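Restriction endonuclease S subunits (Thermoanaerobacter tengcongensis, PDB 3OKG) probably serves as the DNA-recognising specificity subunit of a type I restriction-modification methyltransferase, working together with M polypeptides. Local coordinates at residues W28-R40 / V120-L133. Numbering follows the deposited sequence.
With SO4 (sulfate ion), chain H; SO4 (sulfate ion), chain G.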
# COMPACT_ATOMS: atom_id res chain seq x y z
N TRP A 28 -3.29 25.82 -27.29
CA TRP A 28 -2.97 24.42 -27.58
C TRP A 28 -1.91 24.33 -28.67
O TRP A 28 -2.06 24.94 -29.72
CB TRP A 28 -4.22 23.67 -28.07
CG TRP A 28 -5.15 23.26 -26.99
CD1 TRP A 28 -6.37 23.83 -26.69
CD2 TRP A 28 -4.95 22.20 -26.05
NE1 TRP A 28 -6.93 23.18 -25.63
CE2 TRP A 28 -6.09 22.18 -25.21
CE3 TRP A 28 -3.92 21.27 -25.82
CZ2 TRP A 28 -6.22 21.26 -24.16
CZ3 TRP A 28 -4.06 20.36 -24.79
CH2 TRP A 28 -5.21 20.35 -23.97
N VAL A 29 -0.85 23.56 -28.42
CA VAL A 29 0.19 23.31 -29.42
C VAL A 29 0.63 21.85 -29.39
O VAL A 29 0.38 21.14 -28.42
CB VAL A 29 1.43 24.17 -29.14
CG1 VAL A 29 1.06 25.61 -29.19
CG2 VAL A 29 2.06 23.80 -27.75
N ARG A 30 1.29 21.39 -30.45
CA ARG A 30 1.99 20.10 -30.36
C ARG A 30 3.25 20.33 -29.53
O ARG A 30 3.86 21.39 -29.61
CB ARG A 30 2.34 19.55 -31.75
CG ARG A 30 1.11 19.03 -32.58
CD ARG A 30 1.52 18.62 -34.02
NE ARG A 30 2.29 19.70 -34.64
CZ ARG A 30 1.76 20.81 -35.13
NH1 ARG A 30 0.44 20.99 -35.14
NH2 ARG A 30 2.56 21.74 -35.64
N LEU A 31 3.64 19.34 -28.74
CA LEU A 31 4.82 19.47 -27.88
C LEU A 31 6.00 19.95 -28.72
O LEU A 31 6.74 20.86 -28.33
CB LEU A 31 5.13 18.11 -27.26
CG LEU A 31 6.36 17.99 -26.37
CD1 LEU A 31 6.28 19.01 -25.25
CD2 LEU A 31 6.41 16.54 -25.85
N GLY A 32 6.18 19.33 -29.88
CA GLY A 32 7.31 19.63 -30.75
C GLY A 32 7.44 21.11 -31.12
O GLY A 32 8.53 21.60 -31.40
N GLU A 33 6.31 21.82 -31.12
CA GLU A 33 6.32 23.22 -31.50
C GLU A 33 7.08 24.08 -30.50
O GLU A 33 7.52 25.17 -30.82
CB GLU A 33 4.88 23.76 -31.61
CG GLU A 33 4.04 23.15 -32.74
CD GLU A 33 2.70 23.89 -32.88
OE1 GLU A 33 2.70 25.03 -33.36
OE2 GLU A 33 1.67 23.37 -32.42
N VAL A 34 7.18 23.60 -29.26
CA VAL A 34 7.95 24.35 -28.25
C VAL A 34 9.24 23.60 -27.86
O VAL A 34 9.81 23.84 -26.81
CB VAL A 34 7.06 24.70 -27.02
CG1 VAL A 34 5.86 25.49 -27.46
CG2 VAL A 34 6.62 23.42 -26.29
N CYS A 35 9.73 22.75 -28.76
CA CYS A 35 11.00 22.05 -28.55
C CYS A 35 12.06 22.52 -29.54
O CYS A 35 11.74 23.07 -30.60
CB CYS A 35 10.82 20.54 -28.72
SG CYS A 35 9.83 19.78 -27.41
N LEU A 36 13.33 22.26 -29.20
CA LEU A 36 14.46 22.57 -30.07
C LEU A 36 15.09 21.29 -30.62
O LEU A 36 14.91 20.21 -30.06
CB LEU A 36 15.52 23.34 -29.28
CG LEU A 36 15.11 24.66 -28.60
CD1 LEU A 36 16.26 25.19 -27.73
CD2 LEU A 36 14.70 25.69 -29.64
N PRO A 37 15.89 21.42 -31.69
CA PRO A 37 16.57 20.23 -32.21
C PRO A 37 17.59 19.71 -31.19
O PRO A 37 18.07 20.45 -30.32
CB PRO A 37 17.27 20.75 -33.47
CG PRO A 37 16.61 22.06 -33.78
CD PRO A 37 16.19 22.63 -32.47
N THR A 38 17.90 18.43 -31.30
CA THR A 38 18.77 17.73 -30.38
C THR A 38 19.81 17.00 -31.23
O THR A 38 19.61 16.82 -32.44
CB THR A 38 17.96 16.75 -29.48
OG1 THR A 38 17.28 15.79 -30.31
CG2 THR A 38 16.92 17.54 -28.66
N GLU A 39 20.90 16.57 -30.60
CA GLU A 39 22.00 15.96 -31.34
C GLU A 39 22.41 14.64 -30.73
O GLU A 39 22.04 14.31 -29.60
CB GLU A 39 23.21 16.90 -31.34
CG GLU A 39 23.04 18.16 -32.19
CD GLU A 39 24.33 19.00 -32.26
OE1 GLU A 39 25.43 18.42 -32.34
OE2 GLU A 39 24.23 20.25 -32.24
N ARG A 40 23.20 13.89 -31.49
CA ARG A 40 23.75 12.64 -31.06
C ARG A 40 25.28 12.72 -31.03
O ARG A 40 25.87 13.61 -31.64
CB ARG A 40 23.34 11.54 -32.01
CG ARG A 40 21.85 11.39 -32.11
CD ARG A 40 21.53 10.03 -32.60
NE ARG A 40 20.11 9.77 -32.57
CZ ARG A 40 19.59 8.55 -32.62
NH1 ARG A 40 20.41 7.50 -32.69
NH2 ARG A 40 18.28 8.39 -32.60
N VAL A 120 14.07 13.04 -26.44
CA VAL A 120 14.70 14.19 -25.73
C VAL A 120 13.91 15.46 -26.06
O VAL A 120 13.81 15.86 -27.20
CB VAL A 120 16.21 14.36 -26.08
CG1 VAL A 120 16.78 15.58 -25.35
CG2 VAL A 120 17.03 13.12 -25.64
N ILE A 121 13.31 16.05 -25.03
CA ILE A 121 12.39 17.15 -25.17
C ILE A 121 13.06 18.39 -24.58
O ILE A 121 13.10 18.55 -23.36
CB ILE A 121 11.08 16.82 -24.39
CG1 ILE A 121 10.31 15.69 -25.10
CG2 ILE A 121 10.24 18.06 -24.17
CD1 ILE A 121 9.37 14.89 -24.14
N ARG A 122 13.60 19.23 -25.47
CA ARG A 122 14.39 20.40 -25.10
C ARG A 122 13.59 21.67 -25.27
O ARG A 122 13.28 22.06 -26.41
CB ARG A 122 15.65 20.45 -25.98
CG ARG A 122 16.62 21.61 -25.65
CD ARG A 122 18.00 21.34 -26.25
NE ARG A 122 18.53 20.06 -25.73
CZ ARG A 122 19.48 19.35 -26.31
NH1 ARG A 122 20.05 19.78 -27.44
NH2 ARG A 122 19.87 18.20 -25.77
N ALA A 123 13.25 22.32 -24.16
CA ALA A 123 12.32 23.44 -24.22
C ALA A 123 12.90 24.58 -25.01
O ALA A 123 14.04 24.96 -24.79
CB ALA A 123 11.97 23.94 -22.82
N ASN A 124 12.11 25.13 -25.91
CA ASN A 124 12.42 26.43 -26.49
C ASN A 124 11.96 27.44 -25.45
O ASN A 124 10.75 27.65 -25.27
CB ASN A 124 11.67 26.64 -27.81
CG ASN A 124 11.97 28.00 -28.45
OD1 ASN A 124 12.47 28.90 -27.79
ND2 ASN A 124 11.62 28.15 -29.73
N ARG A 125 12.91 28.07 -24.78
CA ARG A 125 12.62 28.93 -23.63
C ARG A 125 11.84 30.18 -23.97
O ARG A 125 11.36 30.88 -23.07
CB ARG A 125 13.91 29.32 -22.92
CG ARG A 125 14.77 28.11 -22.57
CD ARG A 125 14.15 27.37 -21.42
NE ARG A 125 13.75 28.29 -20.35
CZ ARG A 125 14.50 28.60 -19.29
NH1 ARG A 125 15.70 28.06 -19.14
NH2 ARG A 125 14.04 29.46 -18.39
N GLU A 126 11.71 30.47 -25.25
CA GLU A 126 10.83 31.56 -25.66
C GLU A 126 9.36 31.20 -25.42
O GLU A 126 8.52 32.08 -25.39
CB GLU A 126 11.07 31.94 -27.13
CG GLU A 126 12.35 32.74 -27.34
CD GLU A 126 12.15 34.24 -27.04
OE1 GLU A 126 11.78 35.00 -27.97
OE2 GLU A 126 12.35 34.65 -25.87
N PHE A 127 9.06 29.91 -25.25
CA PHE A 127 7.65 29.47 -25.21
C PHE A 127 7.34 28.58 -24.02
O PHE A 127 6.20 28.53 -23.59
CB PHE A 127 7.26 28.66 -26.45
CG PHE A 127 7.42 29.41 -27.75
CD1 PHE A 127 6.77 30.61 -27.97
CD2 PHE A 127 8.24 28.89 -28.76
CE1 PHE A 127 6.92 31.29 -29.17
CE2 PHE A 127 8.40 29.57 -29.99
CZ PHE A 127 7.75 30.77 -30.18
N ALA A 128 8.33 27.85 -23.53
CA ALA A 128 8.05 26.84 -22.50
C ALA A 128 9.16 26.76 -21.49
O ALA A 128 10.36 26.81 -21.84
CB ALA A 128 7.82 25.45 -23.16
N GLU A 129 8.78 26.58 -20.24
CA GLU A 129 9.72 26.31 -19.15
C GLU A 129 10.01 24.81 -19.05
O GLU A 129 9.06 24.01 -19.08
CB GLU A 129 9.09 26.74 -17.83
CG GLU A 129 8.83 28.23 -17.76
CD GLU A 129 10.09 29.01 -17.46
OE1 GLU A 129 11.02 28.43 -16.88
OE2 GLU A 129 10.14 30.20 -17.81
N PRO A 130 11.29 24.42 -18.95
CA PRO A 130 11.63 22.99 -18.82
C PRO A 130 10.83 22.29 -17.71
O PRO A 130 10.36 21.19 -17.91
CB PRO A 130 13.14 23.01 -18.48
CG PRO A 130 13.66 24.27 -19.19
CD PRO A 130 12.48 25.27 -19.18
N GLU A 131 10.69 22.92 -16.55
CA GLU A 131 10.02 22.26 -15.43
C GLU A 131 8.54 22.06 -15.75
O GLU A 131 7.92 21.09 -15.27
CB GLU A 131 10.16 23.09 -14.14
CG GLU A 131 11.57 23.10 -13.53
CD GLU A 131 12.61 23.95 -14.29
OE1 GLU A 131 13.81 23.82 -13.95
OE2 GLU A 131 12.26 24.75 -15.21
N PHE A 132 7.99 23.00 -16.52
CA PHE A 132 6.58 22.88 -16.94
C PHE A 132 6.45 21.70 -17.90
O PHE A 132 5.56 20.86 -17.74
CB PHE A 132 6.06 24.19 -17.55
CG PHE A 132 4.58 24.16 -17.85
CD1 PHE A 132 3.66 24.36 -16.84
CD2 PHE A 132 4.13 23.89 -19.14
CE1 PHE A 132 2.29 24.32 -17.11
CE2 PHE A 132 2.76 23.85 -19.43
CZ PHE A 132 1.85 24.07 -18.41
N LEU A 133 7.33 21.62 -18.89
CA LEU A 133 7.32 20.44 -19.78
C LEU A 133 7.48 19.10 -19.02
O LEU A 133 6.84 18.09 -19.35
CB LEU A 133 8.37 20.55 -20.90
CG LEU A 133 8.20 21.76 -21.84
CD1 LEU A 133 9.18 21.64 -23.00
CD2 LEU A 133 6.76 21.83 -22.40
S SO4 H . 23.56 20.30 -28.79
O1 SO4 H . 24.63 20.80 -29.64
O2 SO4 H . 23.37 21.22 -27.67
O3 SO4 H . 22.31 20.20 -29.56
O4 SO4 H . 23.91 18.97 -28.26
S SO4 G . 17.59 4.96 -33.13
O1 SO4 G . 18.95 4.43 -33.01
O2 SO4 G . 17.46 6.20 -32.37
O3 SO4 G . 17.31 5.24 -34.54
O4 SO4 G . 16.63 3.99 -32.59
O HOH W 1 10.44 25.60 -30.96
O HOH W 2 13.48 18.52 -28.34
O HOH W 3 21.66 17.62 -28.16
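With CG anti to the backbone N (chi1 -177°) and a bend at chi3 (-58°), Arg122 brings its guanidinium beneath Thr38, whose CG2 sits over the centre of one face, 3.9 Å from Arg122 CZ. The same methyl branch reaches Val120, with CG2 of Thr38 3.8 Å from CG1 of Val120. NH2 of Arg122 is committed elsewhere, to a salt bridge with Asp89, while NH1 donates to a water that also accepts from Glu39 N and donates to a sulfate, probably from the crystallisation liquor. A leucine in place of Arg122 would probably leave Asp89 without its cationic mate and the Thr38 methyl without its flat support.

Between the backbones, two bonds flank the close pair Cys35 and Ala123. Asn124 N donates to Val34 O at 2.8 Å, almost straight (177°) but from above the carbonyl plane; Leu36 N reaches Arg122 O at 2.8 Å, in the Arg122 carbonyl plane. Waters extend the pairing, one linking Leu36 O and Val120 O with Arg122 N, another joining Glu33 O and Cys35 O to Asn124 ND2.

Further in, the methyls of Val34 divide the work: CG1 presses on Phe127 CB (3.6 Å), CG2 on Ala128 CB (3.9 Å). Leu31 similarly splits its branches between Ile121 and Leu133, crossing Ile121 at about a right angle, and Cys35 SG rests 3.7 Å from Ile121 CG2. The whole illustrates an isolated antiparallel bridge, centred on a non-hydrogen-bonded pair, that ties the loop after strand 27-30 to the exit of strand 118-121 within a type I DNA specificity (target recognition) domain.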